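Local coordinates for DNA protection during starvation protein (Mycobacterium smegmatis, PDB 2YW6) that probably protects DNA from oxidative damage by oxidising ferrous iron with hydrogen peroxide and storing the ferric mineral inside a hollow shell of twelve subunits, at residues L111-V116 against G143-F148; H51-P56 against W150-H155; S26-L31 against E59-Y64. One frame throughout, in Å; residues are numbered along the deposited sequence.

Contact 1 of 3, residues L111-V116 against G143-F148; sequences LVYNGV and GELEKF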
# COMPACT_ATOMS: atom_id res chain seq x y z
N LEU B 111 12.96 22.04 28.94
CA LEU B 111 12.56 22.18 30.34
C LEU B 111 11.34 21.31 30.62
O LEU B 111 11.31 20.58 31.61
CB LEU B 111 12.24 23.65 30.64
CG LEU B 111 13.10 24.42 31.65
CD1 LEU B 111 14.42 23.70 31.95
CD2 LEU B 111 13.35 25.82 31.08
N VAL B 112 10.34 21.41 29.75
CA VAL B 112 9.13 20.61 29.91
C VAL B 112 9.49 19.12 30.03
O VAL B 112 9.00 18.43 30.93
CB VAL B 112 8.15 20.83 28.73
CG1 VAL B 112 6.99 19.84 28.81
CG2 VAL B 112 7.63 22.26 28.75
N TYR B 113 10.36 18.63 29.14
CA TYR B 113 10.77 17.24 29.17
C TYR B 113 11.57 16.83 30.41
O TYR B 113 11.54 15.66 30.80
CB TYR B 113 11.54 16.88 27.89
CG TYR B 113 10.61 16.51 26.77
CD1 TYR B 113 9.80 17.47 26.16
CD2 TYR B 113 10.41 15.17 26.41
CE1 TYR B 113 8.82 17.11 25.24
CE2 TYR B 113 9.44 14.80 25.50
CZ TYR B 113 8.64 15.76 24.92
OH TYR B 113 7.63 15.39 24.08
N ASN B 114 12.30 17.76 31.02
CA ASN B 114 13.05 17.40 32.21
C ASN B 114 12.02 16.91 33.23
O ASN B 114 12.20 15.86 33.86
CB ASN B 114 13.83 18.60 32.79
CG ASN B 114 15.18 18.84 32.09
OD1 ASN B 114 15.78 17.92 31.54
ND2 ASN B 114 15.66 20.09 32.14
N GLY B 115 10.92 17.65 33.37
CA GLY B 115 9.89 17.26 34.31
C GLY B 115 9.26 15.93 33.93
O GLY B 115 9.10 15.04 34.78
N VAL B 116 8.90 15.80 32.66
CA VAL B 116 8.26 14.59 32.12
C VAL B 116 9.11 13.35 32.32
O VAL B 116 8.64 12.32 32.80
CB VAL B 116 7.92 14.78 30.61
CG1 VAL B 116 7.22 13.53 30.04
CG2 VAL B 116 7.05 16.00 30.42
N GLY B 143 11.81 5.60 26.68
CA GLY B 143 12.77 5.54 25.60
C GLY B 143 12.56 6.63 24.57
O GLY B 143 13.50 7.32 24.16
N GLU B 144 11.31 6.80 24.13
CA GLU B 144 10.98 7.81 23.14
C GLU B 144 10.99 9.21 23.75
O GLU B 144 11.50 10.14 23.15
CB GLU B 144 9.63 7.50 22.51
CG GLU B 144 9.65 6.22 21.70
CD GLU B 144 10.54 6.32 20.47
OE1 GLU B 144 10.80 5.29 19.82
OE2 GLU B 144 10.97 7.44 20.15
N LEU B 145 10.43 9.36 24.96
CA LEU B 145 10.43 10.65 25.64
C LEU B 145 11.85 11.19 25.76
O LEU B 145 12.09 12.37 25.53
CB LEU B 145 9.85 10.53 27.05
CG LEU B 145 8.34 10.70 27.26
CD1 LEU B 145 7.64 10.94 25.92
CD2 LEU B 145 7.79 9.48 27.99
N GLU B 146 12.79 10.34 26.14
CA GLU B 146 14.17 10.76 26.29
C GLU B 146 14.88 11.00 24.96
O GLU B 146 15.68 11.93 24.85
CB GLU B 146 14.93 9.72 27.11
CG GLU B 146 14.68 9.87 28.59
CD GLU B 146 15.13 8.68 29.38
OE1 GLU B 146 16.15 8.06 28.98
OE2 GLU B 146 14.48 8.37 30.40
N LYS B 147 14.60 10.16 23.97
CA LYS B 147 15.20 10.35 22.67
C LYS B 147 14.75 11.70 22.11
O LYS B 147 15.54 12.47 21.58
CB LYS B 147 14.78 9.24 21.70
CG LYS B 147 15.36 9.45 20.30
CD LYS B 147 14.50 8.86 19.20
CE LYS B 147 14.77 7.39 19.01
NZ LYS B 147 14.23 6.89 17.71
N PHE B 148 13.46 11.99 22.24
CA PHE B 148 12.93 13.25 21.74
C PHE B 148 13.62 14.47 22.36
O PHE B 148 13.93 15.43 21.65
CB PHE B 148 11.43 13.34 21.99
CG PHE B 148 10.79 14.54 21.36
CD1 PHE B 148 10.49 14.56 20.00
CD2 PHE B 148 10.54 15.68 22.12
CE1 PHE B 148 9.94 15.69 19.41
CE2 PHE B 148 10.00 16.82 21.54
CZ PHE B 148 9.70 16.83 20.18
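The rings of Tyr-113 and Phe-148 form the aromatic part of this contact. Their centroids lie 5.1 Å apart and their planes are inclined at 38°. Phe-148 brings its CD2 corner over one face of the tyrosine, 3.4 Å from Tyr-113 CZ. Phe-148 reaches this place because its CG is anti to the backbone N (chi1 -174°). Leu-145 and Val-116 supply the aliphatic part. Val-116 CG1, the branch anti to its own backbone N, lies 4.1 Å from Leu-145 CG. Tyr-113 CE2 also approaches Leu-145 CD1 at 4.3 Å.

The segments belong to helices 102-127 and 132-155, consecutive antiparallel helices of the ferritin-like four-helix bundle. Their local axes come within 10.1 Å, with N-to-C directions at 154°. All four touching residues are buried, and side chains from the other two long helices close in around them. Leu-145 meets Tyr-28 of helix 12-41, and Phe-148 meets Gln-57 of helix 47-75.

The carbonyl oxygen of Leu-145 packs obliquely against the tyrosine ring, with Leu-145 O 3.4 Å from Tyr-113 CD2. The polar end of Tyr-113 is bonded elsewhere: Tyr-113 OH has its hydrogen-bonding partner on a third helix, at Gln-57 NE2.

Contact 2 of 3, residues H51-P56 against W150-H155; sequences HEMIDP and WFVRAH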
# COMPACT_ATOMS: atom_id res chain seq x y z
N HIS B 51 8.94 21.36 12.94
CA HIS B 51 7.63 20.79 12.60
C HIS B 51 7.84 19.29 12.38
O HIS B 51 7.17 18.45 12.97
CB HIS B 51 7.12 21.41 11.29
CG HIS B 51 6.39 22.70 11.47
ND1 HIS B 51 6.74 23.63 12.43
CD2 HIS B 51 5.35 23.24 10.80
CE1 HIS B 51 5.94 24.67 12.34
NE2 HIS B 51 5.09 24.46 11.35
N GLU B 52 8.80 18.98 11.51
CA GLU B 52 9.16 17.62 11.17
C GLU B 52 9.40 16.77 12.41
O GLU B 52 8.97 15.63 12.49
CB GLU B 52 10.45 17.61 10.35
CG GLU B 52 10.35 16.85 9.05
CD GLU B 52 10.04 17.77 7.90
OE1 GLU B 52 10.96 18.49 7.46
OE2 GLU B 52 8.87 17.78 7.44
N MET B 53 10.12 17.34 13.37
CA MET B 53 10.45 16.64 14.60
C MET B 53 9.26 16.46 15.55
O MET B 53 9.10 15.40 16.16
CB MET B 53 11.60 17.37 15.29
CG MET B 53 12.04 16.77 16.61
SD MET B 53 13.31 17.78 17.39
CE MET B 53 12.35 19.03 18.20
N ILE B 54 8.43 17.49 15.67
CA ILE B 54 7.26 17.46 16.55
C ILE B 54 6.14 16.52 16.12
O ILE B 54 5.61 15.77 16.94
CB ILE B 54 6.66 18.87 16.70
CG1 ILE B 54 7.57 19.73 17.56
CG2 ILE B 54 5.27 18.80 17.34
CD1 ILE B 54 7.23 21.20 17.43
N ASP B 55 5.78 16.57 14.84
CA ASP B 55 4.70 15.74 14.31
C ASP B 55 4.69 14.28 14.82
O ASP B 55 3.71 13.84 15.43
CB ASP B 55 4.73 15.76 12.78
CG ASP B 55 4.20 17.07 12.21
OD1 ASP B 55 4.42 17.35 11.01
OD2 ASP B 55 3.54 17.82 12.97
N PRO B 56 5.77 13.53 14.59
CA PRO B 56 5.78 12.15 15.07
C PRO B 56 5.66 12.05 16.59
O PRO B 56 4.98 11.14 17.09
CB PRO B 56 7.09 11.59 14.52
CG PRO B 56 7.96 12.81 14.42
CD PRO B 56 7.01 13.84 13.86
N TRP B 150 16.50 14.65 23.45
CA TRP B 150 17.82 14.78 22.87
C TRP B 150 17.78 15.53 21.54
O TRP B 150 18.64 16.36 21.26
CB TRP B 150 18.49 13.42 22.68
CG TRP B 150 19.76 13.58 21.93
CD1 TRP B 150 20.81 14.38 22.28
CD2 TRP B 150 20.08 13.01 20.67
NE1 TRP B 150 21.77 14.35 21.30
CE2 TRP B 150 21.35 13.52 20.30
CE3 TRP B 150 19.43 12.13 19.80
CZ2 TRP B 150 21.97 13.16 19.10
CZ3 TRP B 150 20.05 11.77 18.60
CH2 TRP B 150 21.31 12.29 18.26
N PHE B 151 16.79 15.22 20.70
CA PHE B 151 16.70 15.92 19.41
C PHE B 151 16.50 17.39 19.68
O PHE B 151 17.03 18.24 18.98
CB PHE B 151 15.53 15.40 18.56
CG PHE B 151 15.76 14.03 17.98
CD1 PHE B 151 17.05 13.55 17.79
CD2 PHE B 151 14.69 13.24 17.59
CE1 PHE B 151 17.28 12.29 17.23
CE2 PHE B 151 14.91 11.98 17.02
CZ PHE B 151 16.21 11.51 16.85
N VAL B 152 15.73 17.69 20.72
CA VAL B 152 15.48 19.07 21.11
C VAL B 152 16.79 19.72 21.53
O VAL B 152 17.17 20.77 21.02
CB VAL B 152 14.45 19.15 22.29
CG1 VAL B 152 14.24 20.59 22.70
CG2 VAL B 152 13.12 18.52 21.87
N ARG B 153 17.50 19.08 22.47
CA ARG B 153 18.78 19.59 22.96
C ARG B 153 19.80 19.77 21.84
O ARG B 153 20.59 20.72 21.84
CB ARG B 153 19.35 18.65 24.02
CG ARG B 153 18.45 18.52 25.22
CD ARG B 153 18.94 17.46 26.20
NE ARG B 153 18.36 17.71 27.52
CZ ARG B 153 18.58 16.95 28.59
NH1 ARG B 153 19.36 15.88 28.49
NH2 ARG B 153 18.04 17.28 29.77
N ALA B 154 19.77 18.83 20.88
CA ALA B 154 20.68 18.85 19.74
C ALA B 154 20.56 20.14 18.93
O ALA B 154 21.53 20.56 18.30
CB ALA B 154 20.42 17.65 18.83
N HIS B 155 19.39 20.77 18.93
CA HIS B 155 19.23 22.03 18.20
C HIS B 155 19.92 23.18 18.92
O HIS B 155 20.43 24.11 18.30
CB HIS B 155 17.76 22.43 18.07
CG HIS B 155 17.00 21.73 16.99
ND1 HIS B 155 16.45 20.48 17.17
CD2 HIS B 155 16.64 22.13 15.76
CE1 HIS B 155 15.78 20.14 16.08
NE2 HIS B 155 15.88 21.13 15.21
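Met-53 reaches from helix 47-75 to three side chains of helix 132-155: Phe-151, Val-152 and His-155. Its chain is extended through the first two torsions, with CG anti to the backbone N, and this carries the sulfur across to the other helix. The chain then bends at chi3 (83°), which turns the methyl group aside. The sulfur meets Phe-151, the methyl meets Val-152, and both come near His-155.

The sulfur lies against the base of Phe-151, with Met-53 SD 3.5 Å from Phe-151 CB. The methyl group goes to valine: Met-53 CE is 3.8 Å from Val-152 CG2. The methionine and His-155 lie alongside each other, pointing opposite ways. Here Met-53 SD comes within 3.7 Å of His-155 CE1. The Met-53 sulfur is 4.7 Å from the centroid of the His-155 imidazole, an oblique sulfur-aromatic contact.

The imidazole is held by its own helix. His-155 ND1 donates to the backbone Phe-151 O at 2.9 Å, with an N-H...O angle of 154°. The acceptor lies close to the ring plane, so the bond helps to fix the ring's rotation beside the sulfur.

The local helices run nearly antiparallel, at 166°, and their axes stay 11.3 Å apart. The long methionine spans this wide separation. Helix 102-127 adds Leu-106, which touches both Val-152 and His-155. Phe-47 of a neighbouring subunit packs edge-to-face with His-155, and Ile-48 of the same subunit touches Met-53. The contact thus joins helices 47-75 and 132-155 of the four-helix bundle beside a subunit interface.

Contact 3 of 3, residues S26-L31 against E59-Y64; sequences STYNDL and ELVRGY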
# COMPACT_ATOMS: atom_id res chain seq x y z
N SER B 26 -2.48 12.76 32.53
CA SER B 26 -2.64 14.20 32.41
C SER B 26 -1.39 14.86 31.84
O SER B 26 -1.48 15.84 31.09
CB SER B 26 -2.98 14.81 33.78
OG SER B 26 -4.12 14.17 34.33
N THR B 27 -0.22 14.33 32.19
CA THR B 27 1.05 14.87 31.68
C THR B 27 1.14 14.68 30.18
O THR B 27 1.61 15.57 29.46
CB THR B 27 2.26 14.18 32.33
OG1 THR B 27 2.38 14.60 33.69
CG2 THR B 27 3.54 14.54 31.57
N TYR B 28 0.69 13.52 29.70
CA TYR B 28 0.71 13.23 28.27
C TYR B 28 -0.26 14.15 27.54
O TYR B 28 0.10 14.76 26.53
CB TYR B 28 0.33 11.78 28.00
CG TYR B 28 1.39 10.76 28.39
CD1 TYR B 28 1.09 9.39 28.46
CD2 TYR B 28 2.71 11.15 28.63
CE1 TYR B 28 2.07 8.45 28.76
CE2 TYR B 28 3.71 10.22 28.93
CZ TYR B 28 3.38 8.87 28.99
OH TYR B 28 4.36 7.95 29.30
N ASN B 29 -1.48 14.26 28.04
CA ASN B 29 -2.46 15.12 27.39
C ASN B 29 -1.93 16.54 27.31
O ASN B 29 -1.95 17.18 26.24
CB ASN B 29 -3.79 15.12 28.16
CG ASN B 29 -4.53 13.80 28.04
OD1 ASN B 29 -4.28 13.02 27.13
ND2 ASN B 29 -5.45 13.55 28.97
N ASP B 30 -1.44 17.04 28.45
CA ASP B 30 -0.89 18.39 28.51
C ASP B 30 0.29 18.47 27.54
O ASP B 30 0.50 19.48 26.88
CB ASP B 30 -0.43 18.70 29.93
CG ASP B 30 -0.11 20.18 30.14
OD1 ASP B 30 -0.30 20.98 29.20
OD2 ASP B 30 0.32 20.54 31.26
N LEU B 31 1.02 17.36 27.44
CA LEU B 31 2.19 17.30 26.57
C LEU B 31 1.89 17.38 25.09
O LEU B 31 2.52 18.18 24.39
CB LEU B 31 3.00 16.04 26.84
CG LEU B 31 4.36 15.96 26.12
CD1 LEU B 31 5.11 17.29 26.18
CD2 LEU B 31 5.17 14.85 26.76
N GLU B 59 2.09 12.23 17.77
CA GLU B 59 1.33 11.01 17.58
C GLU B 59 1.71 9.97 18.61
O GLU B 59 0.85 9.28 19.15
CB GLU B 59 1.52 10.45 16.17
CG GLU B 59 0.77 9.15 15.96
CD GLU B 59 0.68 8.75 14.51
OE1 GLU B 59 1.73 8.66 13.85
OE2 GLU B 59 -0.46 8.52 14.03
N LEU B 60 3.00 9.88 18.88
CA LEU B 60 3.51 8.92 19.85
C LEU B 60 2.87 9.21 21.22
O LEU B 60 2.27 8.34 21.84
CB LEU B 60 5.03 9.03 19.90
CG LEU B 60 5.92 7.80 20.09
CD1 LEU B 60 5.34 6.60 19.36
CD2 LEU B 60 7.32 8.10 19.56
N VAL B 61 2.98 10.46 21.67
CA VAL B 61 2.44 10.87 22.96
C VAL B 61 0.91 10.69 23.05
O VAL B 61 0.39 10.27 24.08
CB VAL B 61 2.85 12.35 23.26
CG1 VAL B 61 2.12 12.89 24.51
CG2 VAL B 61 4.39 12.43 23.44
N ARG B 62 0.20 11.02 21.97
CA ARG B 62 -1.25 10.86 21.92
C ARG B 62 -1.60 9.38 22.11
O ARG B 62 -2.56 9.01 22.80
CB ARG B 62 -1.79 11.32 20.57
CG ARG B 62 -2.10 12.80 20.51
CD ARG B 62 -2.40 13.26 19.08
NE ARG B 62 -2.82 14.66 19.04
CZ ARG B 62 -3.04 15.36 17.93
NH1 ARG B 62 -2.87 14.78 16.75
NH2 ARG B 62 -3.41 16.64 17.98
N GLY B 63 -0.80 8.53 21.47
CA GLY B 63 -1.00 7.09 21.56
C GLY B 63 -0.67 6.61 22.95
O GLY B 63 -1.28 5.68 23.45
N TYR B 64 0.32 7.24 23.58
CA TYR B 64 0.68 6.84 24.93
C TYR B 64 -0.46 7.19 25.89
O TYR B 64 -0.67 6.51 26.90
CB TYR B 64 1.98 7.53 25.40
CG TYR B 64 3.24 7.12 24.67
CD1 TYR B 64 3.29 5.97 23.87
CD2 TYR B 64 4.42 7.85 24.83
CE1 TYR B 64 4.47 5.57 23.26
CE2 TYR B 64 5.60 7.46 24.23
CZ TYR B 64 5.63 6.31 23.45
OH TYR B 64 6.83 5.92 22.87
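Tyr-28, on helix 12-41, lays its ring beside Tyr-64 of helix 47-75. The nearest atoms are Tyr-28 CE1 and Tyr-64 CB, 3.5 Å apart. The ring centroids are 5.9 Å apart and the planes meet at 47°, an oblique pair. Tyr-28 CG is anti to its carbonyl carbon (chi1 -72°), which directs the ring to the base of Tyr-64. The phenol end looks elsewhere: Tyr-28 OH hydrogen-bonds with His-141 ND1 and Gln-24 NE2. His-141 also stacks on the Tyr-64 ring, so one imidazole bridges the two tyrosines.

Val-61 CG1 packs on the backbone and CB of Tyr-28, 3.4 Å from Tyr-28 O. The CA atoms of Tyr-28 and Val-61 are 6.1 Å apart.

One turn on, Leu-31 completes the apolar seam. Leu-31 CB lies 4.0 Å from Val-61 CG1, the two side chains being set roughly perpendicular. Leu-31 also touches Val-112, Tyr-113 and Val-116 of helix 102-127.

The local axes of the two segments approach to 8.8 Å, with N-to-C directions at 149°. This is the buried antiparallel packing of the first two long helices in a ferritin-like four-helix bundle. Tyr-64 lies about 7 Å, side chain to side chain, from Asp-66, which by similarity is an iron ligand of the ferroxidase site shared between two subunits.

Overall arrangement
The three contacts bring together all four long helices of one ferritin-like bundle. Contacts 1 and 2 follow each other along helix 132-155, with centres about 11 Å apart; they touch where Phe-148 CE1 lies 3.4 Å from Met-53 O. Contacts 2 and 3 share helix 47-75, but their centres are about 16 Å apart. Contacts 1 and 3 use different helices and meet in the core, where Tyr-113 OH is 3.7 Å from Leu-31 CD2. Within the chain contact 3 lies nearest the probable iron site: the Tyr-64 side chain is about 11 Å from that of Glu-70. Helix 132-155 of contacts 1 and 2 faces Glu-70 of a neighbouring subunit, which packs on Phe-151.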